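Local coordinates for putative thiosugar synthase (Amycolatopsis orientalis, PDB 4N6F), which probably acts as a thiosugar synthase in 2-thiosugar biosynthesis, taking sulphur from a sulphur-carrier protein, and resembles the thiazole synthase ThiG, at residues V50-V55 and I81-F86. Residues are numbered along the deposited sequence; the frame is centred on the assembly and turned at random.
Sequences VFITTV and IGTTSF
Each segment contains an ST turn, at T53 and at T83: V55 N donates to T53 OG1 (3.2 Å, 143° at the hydrogen), and S85 N to T83 OG1 by a shorter, straighter bond (3.0 Å, 165°). In T83, OG1 stands anti to its own backbone N, which puts CG2 in the crowded position between N and the carbonyl carbon. Within the two segments both backbone hydrogen bonds use I81, whose N donates to F51 O (3.0 Å, from above the carbonyl plane) and whose O receives T53 N at 2.9 Å, nearly along the C=O axis; F51 also bonds T79 of the same strand. I52 and I81 share a face of the sheet and lie side by side, their CG1 atoms 3.7 Å apart, while the V50 side chain crosses that of I81 obliquely. T83 CG2 runs alongside T54 CG2 (3.9 Å), and T54 CG2 also lies 3.8 Å from F86 CE2. T83 OG1 and S85 OG both hydrogen-bond E31 OE2. An alanine here in place of T83, without OG1 and CG2, would probably loosen the turn to S85 N and give up the E31 bond and the T54 contact. S85, just after strand 79-83, touches the bound fructose 6-phosphate; strand 50-52, helix 60-70 and strand 79-83 form a beta-alpha-beta unit of the TIM barrel.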
loop_
_atom_site.group_PDB
_atom_site.type_symbol
_atom_site.label_atom_id
_atom_site.label_comp_id
_atom_site.label_asym_id
_atom_site.label_seq_id
_atom_site.Cartn_x
_atom_site.Cartn_y
_atom_site.Cartn_z
ATOM N N VAL A 50 -19.715 7.504 2.300
ATOM C CA VAL A 50 -20.080 8.879 1.978
ATOM C C VAL A 50 -20.634 8.909 0.550
ATOM O O VAL A 50 -20.024 8.372 -0.362
ATOM C CB VAL A 50 -18.863 9.822 2.092
ATOM C CG1 VAL A 50 -19.172 11.197 1.515
ATOM C CG2 VAL A 50 -18.436 9.956 3.546
ATOM N N PHE A 51 -21.785 9.544 0.372
ATOM C CA PHE A 51 -22.427 9.658 -0.927
ATOM C C PHE A 51 -22.375 11.113 -1.350
ATOM O O PHE A 51 -23.078 11.944 -0.795
ATOM C CB PHE A 51 -23.877 9.165 -0.831
ATOM C CG PHE A 51 -24.665 9.319 -2.101
ATOM C CD1 PHE A 51 -24.210 8.771 -3.287
ATOM C CD2 PHE A 51 -25.876 10.010 -2.107
ATOM C CE1 PHE A 51 -24.935 8.913 -4.463
ATOM C CE2 PHE A 51 -26.603 10.162 -3.283
ATOM C CZ PHE A 51 -26.129 9.606 -4.464
ATOM N N ILE A 52 -21.546 11.422 -2.322
ATOM C CA ILE A 52 -21.376 12.782 -2.749
ATOM C C ILE A 52 -22.411 13.053 -3.806
ATOM O O ILE A 52 -22.392 12.481 -4.835
ATOM C CB ILE A 52 -19.971 13.047 -3.276
ATOM C CG1 ILE A 52 -18.949 12.965 -2.167
ATOM C CG2 ILE A 52 -19.901 14.410 -3.904
ATOM C CD1 ILE A 52 -17.580 12.644 -2.637
ATOM N N THR A 53 -23.333 13.934 -3.500
ATOM C CA THR A 53 -24.522 14.081 -4.264
ATOM C C THR A 53 -24.764 15.426 -4.902
ATOM O O THR A 53 -24.476 16.447 -4.356
ATOM C CB THR A 53 -25.738 13.655 -3.463
ATOM O OG1 THR A 53 -26.839 13.508 -4.344
ATOM C CG2 THR A 53 -26.070 14.652 -2.439
ATOM N N THR A 54 -25.300 15.355 -6.102
ATOM C CA THR A 54 -25.748 16.482 -6.891
ATOM C C THR A 54 -27.273 16.510 -7.036
ATOM O O THR A 54 -27.798 17.118 -7.917
ATOM C CB THR A 54 -25.084 16.493 -8.280
ATOM O OG1 THR A 54 -25.302 15.248 -8.919
ATOM C CG2 THR A 54 -23.612 16.663 -8.153
ATOM N N VAL A 55 -27.979 15.825 -6.178
ATOM C CA VAL A 55 -29.387 15.583 -6.420
ATOM C C VAL A 55 -30.108 16.918 -6.382
ATOM O O VAL A 55 -29.851 17.765 -5.521
ATOM C CB VAL A 55 -30.037 14.590 -5.431
ATOM C CG1 VAL A 55 -30.081 15.147 -4.017
ATOM C CG2 VAL A 55 -31.449 14.248 -5.890
ATOM N N ILE A 81 -23.367 14.150 1.257
ATOM C CA ILE A 81 -22.733 15.455 1.290
ATOM C C ILE A 81 -22.837 16.116 -0.076
ATOM O O ILE A 81 -22.750 15.456 -1.109
ATOM C CB ILE A 81 -21.257 15.382 1.779
ATOM C CG1 ILE A 81 -20.313 14.790 0.727
ATOM C CG2 ILE A 81 -21.168 14.574 3.069
ATOM C CD1 ILE A 81 -18.862 15.109 1.019
ATOM N N GLY A 82 -23.037 17.424 -0.075
ATOM C CA GLY A 82 -23.104 18.169 -1.319
ATOM C C GLY A 82 -21.736 18.534 -1.831
ATOM O O GLY A 82 -20.717 18.299 -1.170
ATOM N N THR A 83 -21.719 19.129 -3.012
ATOM C CA THR A 83 -20.483 19.540 -3.644
ATOM C C THR A 83 -20.654 20.856 -4.417
ATOM O O THR A 83 -21.759 21.181 -4.868
ATOM C CB THR A 83 -19.952 18.441 -4.586
ATOM O OG1 THR A 83 -18.786 18.919 -5.257
ATOM C CG2 THR A 83 -21.000 18.051 -5.623
ATOM N N THR A 84 -19.557 21.605 -4.541
ATOM C CA THR A 84 -19.504 22.799 -5.385
ATOM C C THR A 84 -18.525 22.620 -6.553
ATOM O O THR A 84 -18.163 23.598 -7.214
ATOM C CB THR A 84 -19.041 24.040 -4.593
ATOM O OG1 THR A 84 -17.670 23.878 -4.218
ATOM C CG2 THR A 84 -19.886 24.264 -3.350
ATOM N N SER A 85 -18.099 21.384 -6.823
ATOM C CA SER A 85 -17.059 21.141 -7.839
ATOM C C SER A 85 -17.486 21.465 -9.283
ATOM O O SER A 85 -16.635 21.601 -10.158
ATOM C CB SER A 85 -16.531 19.704 -7.759
ATOM O OG SER A 85 -17.506 18.768 -8.170
ATOM N N PHE A 86 -18.788 21.580 -9.531
ATOM C CA PHE A 86 -19.278 21.962 -10.858
ATOM C C PHE A 86 -19.242 23.466 -11.074
ATOM O O PHE A 86 -19.202 23.925 -12.213
ATOM C CB PHE A 86 -20.682 21.408 -11.096
ATOM C CG PHE A 86 -20.693 19.939 -11.373
ATOM C CD1 PHE A 86 -20.370 19.461 -12.636
ATOM C CD2 PHE A 86 -20.981 19.029 -10.366
ATOM C CE1 PHE A 86 -20.357 18.099 -12.898
ATOM C CE2 PHE A 86 -20.967 17.668 -10.621
ATOM C CZ PHE A 86 -20.656 17.202 -11.888
#